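Local coordinates for bromodomain adjacent to zinc finger domain protein 2B (Homo sapiens, PDB 6FHQ), which probably reads chromatin through its PHD finger, a small zinc-binding module of a kind that often recognises the histone H3 tail, at residues K14-E19 / G30-C35; L23-D28 / D45-C50. All coordinates share one frame; numbering follows the deposited sequence.

In the fold
Contacts 1 and 2 lie on opposite sides of the chain's centre, about 13 Å apart between their centres, and each supplies part of the ligand set of one zinc ion. Their segments alternate along the chain, as do the ligands of the two metals, the cross-brace arrangement of PHD fingers. The antiparallel strands 21-23 and 30-32 bridge them: Leu23 CD2 of contact 2 packs 4.1 Å from Gly30 CA of contact 1. The bound thiazolyl-glycinamide touches both. Its amino end is gripped within contact 2, while its thiazole carbon C1 comes to 3.2 Å from Glu19 O in contact 1. The ligand's position is consistent with the site where related PHD fingers hold the N terminus of histone H3.

Contact 1: K14-E19 / G30-C35; sequences KGDNEE and GCHTYC. With ZN (zinc ion), chain C; DE5 (2-azanyl-~{N}-(1,3-thiazol-2-yl)ethanamide), chain E.
Asp16 and His32 are joined by the shorter and straighter of the two hydrogen bonds across the contact: His32 NE2 donates to Asp16 O at 2.8 Å, with an N-H...O angle of 163°. The oxygen lies in the ring plane, but the donor stands above the carbonyl plane. Asn17 O also meets the ring edge, 3.8 Å from His32 CD2. The second bond runs from Asn17 ND2 to Tyr34 OH at 3.1 Å, amide and phenol planes 77° apart. A water sits 2.7 Å from Tyr34 OH and donates to Asp16 OD1. Tyr34 also packs on His32: chi1 of 55° wedges its CG between N and C and folds the phenol back, with His32 CB against its ring face and its OH over the imidazole centre. A leucine in its place would probably leave Asn17 ND2 and the water without their shared oxygen and the imidazole without the hydroxyl over its face. Zinc is bound by His32 ND1 at 2.0 Å and by Cys35 SG at 2.3 Å, while Cys9 and Cys12 supply the other ligands. The imidazole is thus held from both nitrogens, with Asp16 O as second shell to the three-cysteine, one-histidine zinc site of the PHD finger.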
loop_
_atom_site.group_PDB
_atom_site.type_symbol
_atom_site.label_atom_id
_atom_site.label_comp_id
_atom_site.label_asym_id
_atom_site.label_seq_id
_atom_site.Cartn_x
_atom_site.Cartn_y
_atom_site.Cartn_z
ATOM N N LYS A 14 -1.691 10.115 4.288
ATOM C CA LYS A 14 -0.978 10.133 5.556
ATOM C C LYS A 14 -0.075 8.912 5.644
ATOM O O LYS A 14 -0.312 7.881 4.991
ATOM C CB LYS A 14 -1.935 10.128 6.754
ATOM C CG LYS A 14 -3.032 11.159 6.703
ATOM C CD LYS A 14 -4.146 10.740 7.659
ATOM C CE LYS A 14 -5.141 11.851 7.998
ATOM N NZ LYS A 14 -5.369 11.893 9.479
ATOM N N GLY A 15 0.950 9.006 6.470
ATOM C CA GLY A 15 1.961 7.925 6.582
ATOM C C GLY A 15 1.956 7.266 7.917
ATOM O O GLY A 15 2.870 6.555 8.230
ATOM N N ASP A 16 0.934 7.524 8.714
ATOM C CA ASP A 16 0.777 6.873 10.032
ATOM C C ASP A 16 0.168 5.446 9.919
ATOM O O ASP A 16 -0.083 4.969 8.812
ATOM C CB ASP A 16 -0.130 7.734 10.911
ATOM C CG ASP A 16 -1.587 7.705 10.465
ATOM O OD1 ASP A 16 -1.871 7.401 9.284
ATOM O OD2 ASP A 16 -2.472 8.038 11.280
ATOM N N ASN A 17 -0.093 4.808 11.069
ATOM C CA ASN A 17 -0.618 3.455 11.145
ATOM C C ASN A 17 0.130 2.577 10.208
ATOM O O ASN A 17 -0.448 1.963 9.330
ATOM C CB ASN A 17 -2.076 3.418 10.747
ATOM C CG ASN A 17 -3.000 3.530 11.913
ATOM O OD1 ASN A 17 -2.797 2.907 12.951
ATOM N ND2 ASN A 17 -4.065 4.258 11.719
ATOM N N GLU A 18 1.424 2.539 10.391
ATOM C CA GLU A 18 2.317 1.860 9.492
ATOM C C GLU A 18 2.122 0.344 9.403
ATOM O O GLU A 18 2.437 -0.247 8.377
ATOM C CB GLU A 18 3.770 2.191 9.921
ATOM C CG GLU A 18 4.102 3.665 9.630
ATOM C CD GLU A 18 4.840 4.388 10.770
ATOM O OE1 GLU A 18 5.281 3.725 11.744
ATOM O OE2 GLU A 18 4.995 5.633 10.687
ATOM N N GLU A 19 1.615 -0.243 10.479
ATOM C CA GLU A 19 1.182 -1.646 10.556
ATOM C C GLU A 19 0.009 -1.984 9.605
ATOM O O GLU A 19 -0.332 -3.154 9.406
ATOM C CB GLU A 19 0.783 -1.942 12.009
ATOM C CG GLU A 19 -0.009 -3.221 12.248
ATOM C CD GLU A 19 0.453 -3.958 13.494
ATOM O OE1 GLU A 19 1.537 -4.597 13.440
ATOM O OE2 GLU A 19 -0.269 -3.905 14.517
ATOM N N GLY A 30 1.823 2.896 -1.361
ATOM C CA GLY A 30 1.171 2.471 -0.133
ATOM C C GLY A 30 -0.308 2.779 -0.063
ATOM O O GLY A 30 -0.804 3.677 -0.720
ATOM N N CYS A 31 -1.043 1.963 0.683
ATOM C CA CYS A 31 -2.434 2.241 0.947
ATOM C C CYS A 31 -2.853 1.525 2.193
ATOM O O CYS A 31 -2.513 0.346 2.380
ATOM C CB CYS A 31 -3.276 1.798 -0.239
ATOM S SG CYS A 31 -5.004 2.307 -0.208
ATOM N N HIS A 32 -3.512 2.230 3.101
ATOM C CA HIS A 32 -3.948 1.612 4.334
ATOM C C HIS A 32 -5.043 0.543 4.013
ATOM O O HIS A 32 -5.942 0.803 3.199
ATOM C CB HIS A 32 -4.602 2.643 5.261
ATOM C CG HIS A 32 -3.661 3.660 5.813
ATOM N ND1 HIS A 32 -3.704 4.994 5.449
ATOM C CD2 HIS A 32 -2.650 3.533 6.719
ATOM C CE1 HIS A 32 -2.729 5.631 6.095
ATOM N NE2 HIS A 32 -2.081 4.767 6.867
ATOM N N THR A 33 -5.091 -0.509 4.839
ATOM C CA THR A 33 -6.165 -1.491 4.768
ATOM C C THR A 33 -7.562 -0.837 4.710
ATOM O O THR A 33 -8.405 -1.144 3.836
ATOM C CB THR A 33 -6.154 -2.384 6.013
ATOM O OG1 THR A 33 -5.970 -1.586 7.185
ATOM C CG2 THR A 33 -5.087 -3.405 5.940
ATOM N N TYR A 34 -7.774 0.071 5.656
ATOM C CA TYR A 34 -9.027 0.717 5.869
ATOM C C TYR A 34 -9.297 1.853 4.921
ATOM O O TYR A 34 -10.410 2.285 4.869
ATOM C CB TYR A 34 -9.133 1.233 7.316
ATOM C CG TYR A 34 -8.026 2.133 7.759
ATOM C CD1 TYR A 34 -7.997 3.467 7.359
ATOM C CD2 TYR A 34 -6.987 1.649 8.493
ATOM C CE1 TYR A 34 -7.021 4.297 7.730
ATOM C CE2 TYR A 34 -5.986 2.482 8.898
ATOM C CZ TYR A 34 -6.000 3.839 8.495
ATOM O OH TYR A 34 -4.937 4.712 8.788
ATOM N N CYS A 35 -8.332 2.245 4.094
ATOM C CA CYS A 35 -8.598 3.205 2.974
ATOM C C CYS A 35 -8.981 2.595 1.626
ATOM O O CYS A 35 -9.643 3.266 0.816
ATOM C CB CYS A 35 -7.390 4.150 2.745
ATOM S SG CYS A 35 -7.094 5.235 4.144
HETATM ZN ZN ZN C . -4.875 5.864 4.129
HETATM C C4 DE5 E . 3.422 -5.468 3.187
HETATM C C5 DE5 E . 4.039 -6.402 2.088
HETATM N N1 DE5 E . 1.995 -6.078 6.451
HETATM N N2 DE5 E . 3.063 -6.146 4.333
HETATM C C3 DE5 E . 2.563 -5.480 5.394
HETATM N N3 DE5 E . 4.751 -5.650 1.000
HETATM C C2 DE5 E . 1.558 -5.228 7.424
HETATM C C1 DE5 E . 1.761 -3.923 7.145
HETATM S S1 DE5 E . 2.536 -3.799 5.661
HETATM O O1 DE5 E . 3.345 -4.232 3.030
HETATM O O HOH W 1 -4.765 7.304 7.965
#

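Contact 2: L23-D28 / D45-C50; sequences LCDGCD and DGDWFC. With ZN (zinc ion), chain D; DE5 (2-azanyl-~{N}-(1,3-thiazol-2-yl)ethanamide), chain E.
Asp25 docks on Trp48 by backbone and side chain together. Its N donates to Trp48 O at 2.8 Å in a nearly straight bond of 170°. From there Asp25 CB passes that same carbonyl and reaches the Phe49 ring, 3.8 Å from CE1. CG turns beside the backbone N, chi1 -73°, which carries the carboxylate back toward Trp48 and the ligand. OD1 takes a weak hydrogen bond from a water that also donates to Asp47 OD2. OD2 does most of the work, accepting from Trp48 N at 3.0 Å and from the ligand amine N3 at 2.8 Å. The Asp47 side chain crosses that of Asp25 at about a right angle, the two carboxylate planes 65° apart, with Asp47 OD1 3.1 Å from Asp25 OD2; two negative groups so close would repel, and a protonated amine would probably ease this. Leu23 brackets the ligand with its backbone, its O accepting from N3 and its N donating to the amide oxygen O1, much as an added strand would. Nearer the metal, Cys24 SG binds zinc at 2.4 Å and accepts N-H bonds from Cys50 and Cys27, the former at 3.3 Å; such bonds would be expected to spread the thiolate's charge. The Phe49 ring lies against the turn, its CE1 3.5 Å from Gly26 N, which stands oblique to the ring. Cys27, Cys50 and Cys53 complete the Cys4 site. The metal thus pins the turn between strands 21-23 and 30-32 to the start of helix 51-57, where Cys50 is the N-cap.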
loop_
_atom_site.group_PDB
_atom_site.type_symbol
_atom_site.label_atom_id
_atom_site.label_comp_id
_atom_site.label_asym_id
_atom_site.label_seq_id
_atom_site.Cartn_x
_atom_site.Cartn_y
_atom_site.Cartn_z
ATOM N N LEU A 23 2.278 -2.036 1.560
ATOM C CA LEU A 23 3.248 -1.543 0.573
ATOM C C LEU A 23 3.317 -2.487 -0.546
ATOM O O LEU A 23 3.622 -3.676 -0.325
ATOM C CB LEU A 23 4.625 -1.491 1.204
ATOM C CG LEU A 23 4.704 -0.597 2.451
ATOM C CD1 LEU A 23 6.187 -0.555 2.885
ATOM C CD2 LEU A 23 4.182 0.794 2.104
ATOM N N CYS A 24 3.021 -2.014 -1.729
ATOM C CA CYS A 24 2.994 -2.908 -2.872
ATOM C C CYS A 24 4.424 -3.322 -3.274
ATOM O O CYS A 24 5.290 -2.462 -3.542
ATOM C CB CYS A 24 2.269 -2.280 -4.018
ATOM S SG CYS A 24 2.260 -3.302 -5.532
ATOM N N ASP A 25 4.659 -4.626 -3.298
ATOM C CA ASP A 25 5.968 -5.154 -3.723
ATOM C C ASP A 25 6.145 -4.967 -5.219
ATOM O O ASP A 25 7.258 -5.090 -5.731
ATOM C CB ASP A 25 6.081 -6.627 -3.389
ATOM C CG ASP A 25 6.258 -6.864 -1.909
ATOM O OD1 ASP A 25 7.360 -6.599 -1.404
ATOM O OD2 ASP A 25 5.258 -7.190 -1.228
ATOM N N GLY A 26 5.039 -4.665 -5.920
ATOM C CA GLY A 26 5.087 -4.362 -7.340
ATOM C C GLY A 26 5.623 -2.993 -7.652
ATOM O O GLY A 26 6.581 -2.866 -8.405
ATOM N N CYS A 27 4.929 -1.960 -7.181
ATOM C CA CYS A 27 5.160 -0.584 -7.633
ATOM C C CYS A 27 5.609 0.285 -6.481
ATOM O O CYS A 27 5.670 1.464 -6.618
ATOM C CB CYS A 27 3.852 -0.007 -8.207
ATOM S SG CYS A 27 2.548 0.115 -6.948
ATOM N N ASP A 28 5.812 -0.314 -5.304
ATOM C CA ASP A 28 6.157 0.403 -4.064
ATOM C C ASP A 28 5.225 1.524 -3.518
ATOM O O ASP A 28 5.591 2.183 -2.546
ATOM C CB ASP A 28 7.614 0.897 -4.140
ATOM C CG ASP A 28 8.559 -0.226 -4.399
ATOM O OD1 ASP A 28 8.691 -1.105 -3.513
ATOM O OD2 ASP A 28 9.022 -0.333 -5.545
ATOM N N ASP A 45 -0.121 -11.773 5.153
ATOM C CA ASP A 45 0.921 -12.420 5.903
ATOM C C ASP A 45 2.297 -12.390 5.207
ATOM O O ASP A 45 3.315 -12.460 5.878
ATOM C CB ASP A 45 0.500 -13.885 6.185
ATOM C CG ASP A 45 1.361 -14.515 7.209
ATOM O OD1 ASP A 45 1.727 -13.767 8.179
ATOM O OD2 ASP A 45 1.762 -15.700 6.993
ATOM N N GLY A 46 2.313 -12.233 3.885
ATOM C CA GLY A 46 3.538 -12.221 3.111
ATOM C C GLY A 46 3.667 -10.931 2.306
ATOM O O GLY A 46 3.648 -9.809 2.829
ATOM N N ASP A 47 3.740 -11.075 1.015
ATOM C CA ASP A 47 3.820 -9.886 0.177
ATOM C C ASP A 47 2.477 -9.445 -0.340
ATOM O O ASP A 47 1.527 -10.173 -0.281
ATOM C CB ASP A 47 4.794 -10.111 -0.922
ATOM C CG ASP A 47 6.239 -10.216 -0.401
ATOM O OD1 ASP A 47 6.740 -9.380 0.476
ATOM O OD2 ASP A 47 6.898 -11.085 -0.950
ATOM N N TRP A 48 2.430 -8.180 -0.711
ATOM C CA TRP A 48 1.228 -7.469 -1.135
ATOM C C TRP A 48 1.467 -6.912 -2.537
ATOM O O TRP A 48 2.498 -6.310 -2.772
ATOM C CB TRP A 48 1.005 -6.281 -0.225
ATOM C CG TRP A 48 -0.144 -5.460 -0.618
ATOM C CD1 TRP A 48 -0.127 -4.166 -1.026
ATOM C CD2 TRP A 48 -1.463 -5.899 -0.724
ATOM N NE1 TRP A 48 -1.365 -3.763 -1.339
ATOM C CE2 TRP A 48 -2.217 -4.821 -1.207
ATOM C CE3 TRP A 48 -2.084 -7.123 -0.526
ATOM C CZ2 TRP A 48 -3.579 -4.891 -1.383
ATOM C CZ3 TRP A 48 -3.438 -7.210 -0.724
ATOM C CH2 TRP A 48 -4.185 -6.088 -1.145
ATOM N N PHE A 49 0.535 -7.176 -3.449
ATOM C CA PHE A 49 0.458 -6.486 -4.711
ATOM C C PHE A 49 -0.859 -5.726 -4.792
ATOM O O PHE A 49 -1.951 -6.286 -4.522
ATOM C CB PHE A 49 0.583 -7.489 -5.836
ATOM C CG PHE A 49 1.936 -8.126 -5.904
ATOM C CD1 PHE A 49 3.012 -7.441 -6.472
ATOM C CD2 PHE A 49 2.158 -9.381 -5.309
ATOM C CE1 PHE A 49 4.287 -8.012 -6.440
ATOM C CE2 PHE A 49 3.442 -9.945 -5.325
ATOM C CZ PHE A 49 4.478 -9.267 -5.856
ATOM N N CYS A 50 -0.783 -4.482 -5.238
ATOM C CA CYS A 50 -1.950 -3.607 -5.169
ATOM C C CYS A 50 -2.871 -3.897 -6.326
ATOM O O CYS A 50 -2.454 -4.458 -7.345
ATOM C CB CYS A 50 -1.501 -2.133 -5.156
ATOM S SG CYS A 50 -0.969 -1.544 -6.724
HETATM ZN ZN ZN D . 1.327 -1.832 -7.123
HETATM C C4 DE5 E . 3.422 -5.468 3.187
HETATM C C5 DE5 E . 4.039 -6.402 2.088
HETATM N N1 DE5 E . 1.995 -6.078 6.451
HETATM N N2 DE5 E . 3.063 -6.146 4.333
HETATM C C3 DE5 E . 2.563 -5.480 5.394
HETATM N N3 DE5 E . 4.751 -5.650 1.000
HETATM C C2 DE5 E . 1.558 -5.228 7.424
HETATM C C1 DE5 E . 1.761 -3.923 7.145
HETATM S S1 DE5 E . 2.536 -3.799 5.661
HETATM O O1 DE5 E . 3.345 -4.232 3.030
HETATM O O HOH W 2 8.959 -9.576 -1.731
#